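Local coordinates for YncI copper-binding domain-containing protein (Nocardia farcinica, PDB 3ESM) that is of uncharacterised function but has an immunoglobulin-like fold and probably binds copper, at residues A[40-51]-A[86-96]; A[113-121]-A[127-135]. The protein carries 2 engineered substitutions. All coordinates share one frame; numbering follows the deposited sequence. Where two conformers were deposited one is given.

Interaction 1 (A[40-51]-A[86-96]); sequences LPNVRSARTEPM and QRFVVSIGPLP. Engineered in segment 40-51: Met51 (natural residue Leu). With SO4 (sulfate ion), chain B.
An antiparallel edge pairing joins strand 45-48 to strand 86-93, four backbone hydrogen bonds linking Ser45 with Gly93 and Arg47 with Ser91. The straightest runs from Ser91 N to Arg47 O (2.8 Å, 176° at the hydrogen). At the head of the pairing Arg44 and Ser45 both face Gly93, a classic beta bulge, and Gly93 O accepts from Ser45 N. Between the two hydrogen-bonded pairs Ala46 CB meets Ile92 CG2 at 3.8 Å, and next beyond Arg47 and Ser91 Thr48 CG2 lies near Val90 CG2; the side chains of these two non-hydrogen-bonded pairs share the face turned toward strand 66-73. In this immunoglobulin-like sandwich, 40-43 belongs to the opposing sheet and 45-48 is an edge strand of the other, so the chain changes sheets across the bulge. There Val43 and Ile92 cross at about a right angle, CG2 of Val43 lying 4.0 Å from CB of Ile92, while a water donates to both Pro41 O and Pro94 O. Beyond the paired residues a second water bridges Glu49 O and Val89 O, and the Glu49 side chain, CG set between backbone N and carbonyl carbon (chi1 57°), lies across Val89, OE2 3.6 Å from CG1. Met51, an engineered residue, makes in one of its two modelled conformers an oblique Met-aromatic contact, SD 4.8 Å from the Phe88 ring centroid, with CE in apolar contact with CE1; Trp54 and Trp71 also pack on Phe88. Gln86 NE2 is held by Arg87 O (2.9 Å). On the outer side a sulfate accepts from Ser45 OG and Ala46 N, with Arg60 as a further donor.

Interaction 2 (A[113-121]-A[127-135]); sequences RVVAWNQPP and EPEHPAPTL. With SO4 (sulfate ion), chain C.
His130 sets the edge of its imidazole against one face of the Trp117 indole, an edge-to-face pair with planes at 66° and centroids of the histidine and six-membered rings 4.5 Å apart. CD2 of His130 leads, 3.5 Å from Trp117 CH2. Val115 CG1 packs by the same indole face and reaches that CD2 as well, coming to the imidazole obliquely, so CD2 touches both the valine and the indole. From the other side of the imidazole, ND1 points at a sulfate, probably from the crystallisation liquor, and donates to its O4 in a nearly straight bond (2.9 Å, 176°). Gln119 NE2 donates to the same oxygen at 3.0 Å. The other end of this amide turns back to the chain: OE1 accepts from His130 N at 2.8 Å, the donor standing above the carbonyl plane instead of on a lone pair. With CG anti to the carbonyl carbon (chi1 -60°) and the chain extended beyond it, the Gln119 side chain runs past Pro128 in the opposite direction, and OE1 closes to 3.2 Å from Pro128 CB.

A single backbone bridge at Gln119 and Pro131 joins the segments just beyond strand 114-117 of the immunoglobulin-like fold. Gln119 N donates to His130 O, and Ala132 N returns a bond to Gln119 O. A water donates to both Gln119 O and Ala132 O, the latter also accepting from Thr134 OG1. Farther out, Trp117 NE1 is hydrogen-bonded to OE1 of Gln107, which would restrain the pyrrole side of the indole, and strand 100-109 pairs with both 114-117 and 134-136, bringing the two segments together.

Overall arrangement
Both segments of interaction 1 precede those of interaction 2 in the sequence, and the centres lie 19 Å apart, on opposite sides of the centre of the chain. They do not touch, although their nearest atoms come within about 5 Å. The link between them is the six-stranded sheet: residues 40-43 at the start of interaction 1 end strand 33-43, which pairs with strand 100-109, and that strand also pairs with 114-117 and 134-136 of interaction 2. Phe103 of the same strand packs on Pro41 and Ile92, while its backbone bonds Pro133. Each contact holds its own sulfate, and neither contains a copper ion.

Interaction 1 (A[40-51]-A[86-96])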
loop_
_atom_site.group_PDB
_atom_site.type_symbol
_atom_site.label_atom_id
_atom_site.label_comp_id
_atom_site.label_asym_id
_atom_site.label_seq_id
_atom_site.Cartn_x
_atom_site.Cartn_y
_atom_site.Cartn_z
ATOM N N LEU A 40 12.984 3.905 -3.863
ATOM C CA LEU A 40 14.182 3.815 -4.697
ATOM C C LEU A 40 15.084 4.999 -4.444
ATOM O O LEU A 40 14.634 6.053 -4.038
ATOM C CB LEU A 40 13.857 3.794 -6.201
ATOM C CG LEU A 40 12.951 2.629 -6.625
ATOM C CD1 LEU A 40 12.485 2.847 -8.068
ATOM C CD2 LEU A 40 13.720 1.318 -6.509
ATOM N N PRO A 41 16.372 4.813 -4.710
ATOM C CA PRO A 41 17.298 5.849 -4.307
ATOM C C PRO A 41 17.393 6.949 -5.402
ATOM O O PRO A 41 18.484 7.277 -5.925
ATOM C CB PRO A 41 18.614 5.081 -4.115
ATOM C CG PRO A 41 18.507 3.884 -5.014
ATOM C CD PRO A 41 17.016 3.536 -5.020
ATOM N N ASN A 42 16.233 7.497 -5.758
ATOM C CA ASN A 42 16.191 8.644 -6.646
ATOM C C ASN A 42 17.057 8.440 -7.875
ATOM O O ASN A 42 17.910 9.286 -8.173
ATOM C CB ASN A 42 16.631 9.892 -5.906
ATOM C CG ASN A 42 15.621 10.364 -4.857
ATOM O OD1 ASN A 42 15.715 11.495 -4.350
ATOM N ND2 ASN A 42 14.673 9.510 -4.516
ATOM N N VAL A 43 16.807 7.357 -8.600
ATOM C CA VAL A 43 17.605 6.954 -9.768
ATOM C C VAL A 43 17.094 7.579 -11.051
ATOM O O VAL A 43 15.913 7.890 -11.168
ATOM C CB VAL A 43 17.629 5.407 -9.933
ATOM C CG1 VAL A 43 18.364 4.763 -8.754
ATOM C CG2 VAL A 43 16.203 4.855 -10.019
ATOM N N ARG A 44 17.969 7.763 -12.034
ATOM C CA ARG A 44 17.518 8.327 -13.309
ATOM C C ARG A 44 16.634 7.334 -14.062
ATOM O O ARG A 44 15.649 7.717 -14.724
ATOM C CB ARG A 44 18.713 8.681 -14.205
ATOM C CG ARG A 44 19.703 9.614 -13.619
ATOM C CD ARG A 44 19.395 11.046 -14.037
ATOM N NE ARG A 44 17.951 11.242 -14.063
ATOM C CZ ARG A 44 17.339 12.396 -13.824
ATOM N NH1 ARG A 44 18.045 13.486 -13.540
ATOM N NH2 ARG A 44 16.018 12.448 -13.865
ATOM N N SER A 45 17.007 6.056 -14.002
ATOM C CA SER A 45 16.346 5.049 -14.799
ATOM C C SER A 45 15.744 4.002 -13.870
ATOM O O SER A 45 16.401 3.597 -12.910
ATOM C CB SER A 45 17.345 4.367 -15.725
ATOM O OG SER A 45 16.687 3.359 -16.480
ATOM N N ALA A 46 14.512 3.570 -14.161
ATOM C CA ALA A 46 13.879 2.485 -13.409
ATOM C C ALA A 46 12.788 1.881 -14.277
ATOM O O ALA A 46 11.845 2.587 -14.677
ATOM C CB ALA A 46 13.278 3.015 -12.123
ATOM N N ARG A 47 12.924 0.597 -14.592
ATOM C CA ARG A 47 12.002 -0.082 -15.488
ATOM C C ARG A 47 11.670 -1.401 -14.838
ATOM O O ARG A 47 12.572 -2.134 -14.428
ATOM C CB ARG A 47 12.685 -0.403 -16.841
ATOM C CG ARG A 47 13.015 0.790 -17.715
ATOM C CD ARG A 47 14.181 0.509 -18.695
ATOM N NE ARG A 47 14.090 -0.777 -19.377
ATOM C CZ ARG A 47 13.704 -0.932 -20.647
ATOM N NH1 ARG A 47 13.368 0.130 -21.375
ATOM N NH2 ARG A 47 13.639 -2.145 -21.189
ATOM N N THR A 48 10.384 -1.728 -14.770
ATOM C CA THR A 48 9.972 -3.029 -14.282
ATOM C C THR A 48 9.832 -4.008 -15.429
ATOM O O THR A 48 9.803 -3.633 -16.609
ATOM C CB THR A 48 8.608 -2.956 -13.560
ATOM O OG1 THR A 48 7.630 -2.366 -14.434
ATOM C CG2 THR A 48 8.736 -2.108 -12.292
ATOM N N GLU A 49 9.764 -5.286 -15.104
ATOM C CA GLU A 49 9.487 -6.214 -16.172
ATOM C C GLU A 49 8.092 -6.756 -16.035
ATOM O O GLU A 49 7.543 -6.816 -14.933
ATOM C CB GLU A 49 10.517 -7.311 -16.249
ATOM C CG GLU A 49 10.676 -8.100 -15.012
ATOM C CD GLU A 49 11.841 -9.049 -15.124
ATOM O OE1 GLU A 49 11.676 -10.241 -14.762
ATOM O OE2 GLU A 49 12.922 -8.597 -15.585
ATOM N N PRO A 50 7.510 -7.142 -17.167
ATOM C CA PRO A 50 6.117 -7.542 -17.246
ATOM C C PRO A 50 5.902 -8.685 -16.278
ATOM O O PRO A 50 6.726 -9.594 -16.192
ATOM C CB PRO A 50 5.974 -8.005 -18.697
ATOM C CG PRO A 50 7.083 -7.283 -19.419
ATOM C CD PRO A 50 8.210 -7.307 -18.451
ATOM N N MET A 51 4.827 -8.589 -15.512
ATOM C CA MET A 51 4.499 -9.549 -14.472
ATOM C C MET A 51 3.008 -9.854 -14.659
ATOM O O MET A 51 2.180 -9.062 -14.194
ATOM C CB MET A 51 4.749 -8.829 -13.125
ATOM C CG MET A 51 4.684 -9.645 -11.857
ATOM S SD MET A 51 5.311 -8.708 -10.397
ATOM C CE MET A 51 4.944 -9.894 -9.131
ATOM N N GLN A 86 7.328 -14.270 -3.579
ATOM C CA GLN A 86 7.187 -13.754 -4.937
ATOM C C GLN A 86 8.353 -12.828 -5.221
ATOM O O GLN A 86 8.744 -12.068 -4.333
ATOM C CB GLN A 86 5.884 -12.954 -5.058
ATOM C CG GLN A 86 5.789 -12.150 -6.342
ATOM C CD GLN A 86 5.534 -13.035 -7.517
ATOM O OE1 GLN A 86 4.628 -13.884 -7.477
ATOM N NE2 GLN A 86 6.324 -12.871 -8.575
ATOM N N ARG A 87 8.884 -12.879 -6.446
ATOM C CA ARG A 87 9.916 -11.939 -6.880
ATOM C C ARG A 87 9.319 -10.728 -7.601
ATOM O O ARG A 87 8.384 -10.853 -8.402
ATOM C CB ARG A 87 10.933 -12.623 -7.798
ATOM C CG ARG A 87 11.767 -13.713 -7.158
ATOM C CD ARG A 87 12.624 -14.380 -8.253
ATOM N NE ARG A 87 11.801 -14.651 -9.438
ATOM C CZ ARG A 87 11.901 -14.003 -10.602
ATOM N NH1 ARG A 87 12.812 -13.045 -10.772
ATOM N NH2 ARG A 87 11.093 -14.321 -11.616
ATOM N N PHE A 88 9.843 -9.556 -7.283
ATOM C CA PHE A 88 9.419 -8.315 -7.914
ATOM C C PHE A 88 10.722 -7.733 -8.443
ATOM O O PHE A 88 11.670 -7.509 -7.664
ATOM C CB PHE A 88 8.821 -7.387 -6.859
ATOM C CG PHE A 88 7.540 -7.889 -6.271
ATOM C CD1 PHE A 88 6.324 -7.574 -6.863
ATOM C CD2 PHE A 88 7.553 -8.671 -5.119
ATOM C CE1 PHE A 88 5.133 -8.036 -6.318
ATOM C CE2 PHE A 88 6.360 -9.134 -4.575
ATOM C CZ PHE A 88 5.166 -8.815 -5.181
ATOM N N VAL A 89 10.757 -7.424 -9.734
ATOM C CA VAL A 89 12.038 -7.115 -10.377
ATOM C C VAL A 89 12.032 -5.726 -11.010
ATOM O O VAL A 89 11.094 -5.329 -11.731
ATOM C CB VAL A 89 12.366 -8.136 -11.486
ATOM C CG1 VAL A 89 13.643 -7.727 -12.189
ATOM C CG2 VAL A 89 12.445 -9.541 -10.912
ATOM N N VAL A 90 13.054 -4.940 -10.682
ATOM C CA VAL A 90 13.141 -3.613 -11.265
ATOM C C VAL A 90 14.592 -3.350 -11.688
ATOM O O VAL A 90 15.514 -3.654 -10.946
ATOM C CB VAL A 90 12.625 -2.530 -10.287
ATOM C CG1 VAL A 90 13.477 -2.470 -8.991
ATOM C CG2 VAL A 90 12.474 -1.141 -10.962
ATOM N N SER A 91 14.767 -2.795 -12.877
ATOM C CA SER A 91 16.097 -2.470 -13.374
ATOM C C SER A 91 16.342 -0.993 -13.152
ATOM O O SER A 91 15.598 -0.163 -13.662
ATOM C CB SER A 91 16.172 -2.771 -14.864
ATOM O OG SER A 91 17.381 -2.273 -15.405
ATOM N N ILE A 92 17.387 -0.664 -12.393
ATOM C CA ILE A 92 17.588 0.731 -12.022
ATOM C C ILE A 92 19.041 1.145 -12.157
ATOM O O ILE A 92 19.966 0.307 -12.090
ATOM C CB ILE A 92 17.170 0.973 -10.552
ATOM C CG1 ILE A 92 18.016 0.124 -9.591
ATOM C CG2 ILE A 92 15.689 0.676 -10.393
ATOM C CD1 ILE A 92 17.724 0.322 -8.071
ATOM N N GLY A 93 19.221 2.451 -12.306
ATOM C CA GLY A 93 20.559 3.024 -12.250
ATOM C C GLY A 93 20.503 4.494 -12.564
ATOM O O GLY A 93 19.487 5.013 -13.052
ATOM N N PRO A 94 21.604 5.185 -12.294
ATOM C CA PRO A 94 22.788 4.621 -11.643
ATOM C C PRO A 94 22.593 4.512 -10.151
ATOM O O PRO A 94 21.957 5.380 -9.562
ATOM C CB PRO A 94 23.866 5.678 -11.917
ATOM C CG PRO A 94 23.114 6.959 -12.024
ATOM C CD PRO A 94 21.765 6.603 -12.642
ATOM N N LEU A 95 23.140 3.449 -9.560
ATOM C CA LEU A 95 23.169 3.273 -8.116
ATOM C C LEU A 95 24.126 4.265 -7.495
ATOM O O LEU A 95 25.077 4.691 -8.146
ATOM C CB LEU A 95 23.584 1.852 -7.780
ATOM C CG LEU A 95 22.588 0.786 -8.244
ATOM C CD1 LEU A 95 23.165 -0.601 -8.079
ATOM C CD2 LEU A 95 21.258 0.907 -7.467
ATOM N N PRO A 96 23.860 4.651 -6.236
ATOM C CA PRO A 96 24.588 5.736 -5.589
ATOM C C PRO A 96 26.061 5.425 -5.457
ATOM O O PRO A 96 26.485 4.260 -5.514
ATOM C CB PRO A 96 23.973 5.826 -4.185
ATOM C CG PRO A 96 22.840 4.910 -4.149
ATOM C CD PRO A 96 22.713 4.169 -5.445
HETATM S S SO4 B . 13.893 4.961 -17.859
HETATM O O1 SO4 B . 12.887 4.684 -18.894
HETATM O O2 SO4 B . 13.495 4.390 -16.571
HETATM O O3 SO4 B . 15.154 4.396 -18.331
HETATM O O4 SO4 B . 13.988 6.405 -17.642
HETATM O O HOH W 1 20.982 6.460 -6.920
HETATM O O HOH W 2 8.722 -5.912 -12.581
#

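Interaction 2 (A[113-121]-A[127-135])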
loop_
_atom_site.group_PDB
_atom_site.type_symbol
_atom_site.label_atom_id
_atom_site.label_comp_id
_atom_site.label_asym_id
_atom_site.label_seq_id
_atom_site.Cartn_x
_atom_site.Cartn_y
_atom_site.Cartn_z
ATOM N N ARG A 113 -3.838 -5.183 6.292
ATOM C CA ARG A 113 -2.590 -4.848 6.993
ATOM C C ARG A 113 -1.474 -4.465 6.009
ATOM O O ARG A 113 -1.420 -4.983 4.902
ATOM C CB ARG A 113 -2.123 -6.029 7.863
ATOM C CG ARG A 113 -3.138 -6.428 8.941
ATOM C CD ARG A 113 -2.565 -7.570 9.848
ATOM N NE ARG A 113 -2.476 -8.862 9.151
ATOM C CZ ARG A 113 -1.351 -9.398 8.662
ATOM N NH1 ARG A 113 -0.175 -8.783 8.792
ATOM N NH2 ARG A 113 -1.398 -10.567 8.037
ATOM N N VAL A 114 -0.585 -3.575 6.441
ATOM C CA VAL A 114 0.590 -3.228 5.645
ATOM C C VAL A 114 1.781 -3.382 6.563
ATOM O O VAL A 114 1.778 -2.784 7.678
ATOM C CB VAL A 114 0.516 -1.797 5.072
ATOM C CG1 VAL A 114 1.822 -1.452 4.338
ATOM C CG2 VAL A 114 -0.701 -1.632 4.119
ATOM N N VAL A 115 2.751 -4.177 6.125
ATOM C CA VAL A 115 3.982 -4.407 6.873
ATOM C C VAL A 115 5.109 -3.543 6.352
ATOM O O VAL A 115 5.410 -3.552 5.151
ATOM C CB VAL A 115 4.391 -5.868 6.849
ATOM C CG1 VAL A 115 5.716 -6.045 7.571
ATOM C CG2 VAL A 115 3.299 -6.733 7.469
ATOM N N ALA A 116 5.736 -2.790 7.269
ATOM C CA ALA A 116 6.844 -1.889 6.917
ATOM C C ALA A 116 8.164 -2.624 7.018
ATOM O O ALA A 116 8.458 -3.229 8.067
ATOM C CB ALA A 116 6.855 -0.685 7.849
ATOM N N TRP A 117 8.961 -2.569 5.962
ATOM C CA TRP A 117 10.302 -3.157 5.957
ATOM C C TRP A 117 11.251 -1.978 5.875
ATOM O O TRP A 117 11.794 -1.655 4.809
ATOM C CB TRP A 117 10.508 -4.112 4.783
ATOM C CG TRP A 117 9.611 -5.309 4.798
ATOM C CD1 TRP A 117 8.371 -5.433 4.225
ATOM C CD2 TRP A 117 9.897 -6.570 5.406
ATOM N NE1 TRP A 117 7.874 -6.701 4.446
ATOM C CE2 TRP A 117 8.797 -7.421 5.161
ATOM C CE3 TRP A 117 10.992 -7.067 6.117
ATOM C CZ2 TRP A 117 8.763 -8.753 5.620
ATOM C CZ3 TRP A 117 10.961 -8.372 6.584
ATOM C CH2 TRP A 117 9.860 -9.207 6.325
ATOM N N ASN A 118 11.425 -1.329 7.009
ATOM C CA ASN A 118 12.089 -0.034 7.051
ATOM C C ASN A 118 13.064 0.134 8.210
ATOM O O ASN A 118 13.551 1.241 8.442
ATOM C CB ASN A 118 11.074 1.113 7.053
ATOM C CG ASN A 118 10.251 1.159 8.301
ATOM O OD1 ASN A 118 10.316 0.255 9.133
ATOM N ND2 ASN A 118 9.446 2.226 8.447
ATOM N N GLN A 119 13.384 -0.959 8.891
ATOM C CA GLN A 119 14.309 -0.853 10.044
ATOM C C GLN A 119 15.742 -0.866 9.567
ATOM O O GLN A 119 16.068 -1.486 8.566
ATOM C CB GLN A 119 14.030 -1.991 11.030
ATOM C CG GLN A 119 12.574 -1.922 11.553
ATOM C CD GLN A 119 12.160 -3.126 12.403
ATOM O OE1 GLN A 119 12.668 -4.225 12.239
ATOM N NE2 GLN A 119 11.167 -2.916 13.274
ATOM N N PRO A 120 16.635 -0.213 10.310
ATOM C CA PRO A 120 18.031 -0.222 9.861
ATOM C C PRO A 120 18.673 -1.567 10.184
ATOM O O PRO A 120 18.056 -2.341 10.903
ATOM C CB PRO A 120 18.665 0.898 10.693
ATOM C CG PRO A 120 17.842 0.955 11.961
ATOM C CD PRO A 120 16.404 0.615 11.497
ATOM N N PRO A 121 19.877 -1.853 9.655
ATOM C CA PRO A 121 20.475 -3.199 9.741
ATOM C C PRO A 121 20.812 -3.581 11.179
ATOM O O PRO A 121 20.940 -2.717 12.027
ATOM C CB PRO A 121 21.773 -3.072 8.950
ATOM C CG PRO A 121 21.508 -1.863 7.994
ATOM C CD PRO A 121 20.668 -0.939 8.799
ATOM N N GLU A 127 18.475 -6.660 16.546
ATOM C CA GLU A 127 18.295 -7.670 15.531
ATOM C C GLU A 127 16.897 -7.465 14.942
ATOM O O GLU A 127 15.948 -8.135 15.328
ATOM C CB GLU A 127 18.424 -9.050 16.165
ATOM C CG GLU A 127 18.194 -10.193 15.223
ATOM C CD GLU A 127 19.446 -10.586 14.500
ATOM O OE1 GLU A 127 20.188 -9.671 14.093
ATOM O OE2 GLU A 127 19.685 -11.809 14.337
ATOM N N PRO A 128 16.766 -6.506 14.019
ATOM C CA PRO A 128 15.434 -6.073 13.574
ATOM C C PRO A 128 14.735 -7.199 12.848
ATOM O O PRO A 128 15.384 -7.941 12.123
ATOM C CB PRO A 128 15.758 -4.949 12.591
ATOM C CG PRO A 128 17.085 -5.345 12.037
ATOM C CD PRO A 128 17.839 -5.875 13.235
ATOM N N GLU A 129 13.419 -7.334 13.055
ATOM C CA GLU A 129 12.657 -8.370 12.385
ATOM C C GLU A 129 12.138 -7.907 11.001
ATOM O O GLU A 129 11.864 -8.746 10.143
ATOM C CB GLU A 129 11.477 -8.789 13.254
ATOM C CG GLU A 129 11.944 -9.499 14.515
ATOM C CD GLU A 129 10.830 -10.232 15.235
ATOM O OE1 GLU A 129 9.789 -10.542 14.607
ATOM O OE2 GLU A 129 10.997 -10.508 16.443
ATOM N N HIS A 130 12.075 -6.592 10.806
ATOM C CA HIS A 130 11.672 -6.019 9.501
ATOM C C HIS A 130 12.665 -5.001 8.919
ATOM O O HIS A 130 12.343 -3.828 8.727
ATOM C CB HIS A 130 10.288 -5.432 9.619
ATOM C CG HIS A 130 9.248 -6.477 9.838
ATOM N ND1 HIS A 130 8.769 -6.792 11.088
ATOM C CD2 HIS A 130 8.639 -7.322 8.971
ATOM C CE1 HIS A 130 7.876 -7.764 10.980
ATOM N NE2 HIS A 130 7.791 -8.112 9.709
ATOM N N PRO A 131 13.892 -5.451 8.669
ATOM C CA PRO A 131 14.923 -4.526 8.160
ATOM C C PRO A 131 14.588 -4.140 6.725
ATOM O O PRO A 131 14.008 -4.959 6.004
ATOM C CB PRO A 131 16.171 -5.388 8.104
ATOM C CG PRO A 131 15.668 -6.798 7.940
ATOM C CD PRO A 131 14.356 -6.850 8.695
ATOM N N ALA A 132 14.936 -2.917 6.327
ATOM C CA ALA A 132 14.918 -2.580 4.893
ATOM C C ALA A 132 15.898 -3.450 4.132
ATOM O O ALA A 132 17.056 -3.617 4.567
ATOM C CB ALA A 132 15.292 -1.107 4.705
ATOM N N PRO A 133 15.476 -4.005 2.978
ATOM C CA PRO A 133 16.390 -4.743 2.126
ATOM C C PRO A 133 17.568 -3.851 1.708
ATOM O O PRO A 133 17.367 -2.679 1.380
ATOM C CB PRO A 133 15.553 -5.100 0.901
ATOM C CG PRO A 133 14.224 -4.573 1.114
ATOM C CD PRO A 133 14.112 -3.892 2.416
ATOM N N THR A 134 18.768 -4.406 1.708
ATOM C CA THR A 134 19.958 -3.574 1.522
ATOM C C THR A 134 20.920 -4.248 0.569
ATOM O O THR A 134 20.971 -5.495 0.508
ATOM C CB THR A 134 20.604 -3.261 2.932
ATOM O OG1 THR A 134 19.668 -2.533 3.744
ATOM C CG2 THR A 134 21.868 -2.427 2.786
ATOM N N LEU A 135 21.642 -3.452 -0.223
ATOM C CA LEU A 135 22.704 -3.983 -1.091
ATOM C C LEU A 135 24.045 -3.369 -0.740
ATOM O O LEU A 135 24.107 -2.209 -0.386
ATOM C CB LEU A 135 22.462 -3.639 -2.556
ATOM C CG LEU A 135 21.297 -4.275 -3.309
ATOM C CD1 LEU A 135 21.246 -3.645 -4.705
ATOM C CD2 LEU A 135 21.510 -5.767 -3.389
HETATM S S SO4 C . 8.887 -5.932 14.651
HETATM O O1 SO4 C . 8.180 -7.186 14.357
HETATM O O2 SO4 C . 9.802 -6.142 15.775
HETATM O O3 SO4 C . 7.926 -4.885 15.007
HETATM O O4 SO4 C . 9.674 -5.505 13.485
HETATM O O HOH W 3 18.254 -2.567 6.793
#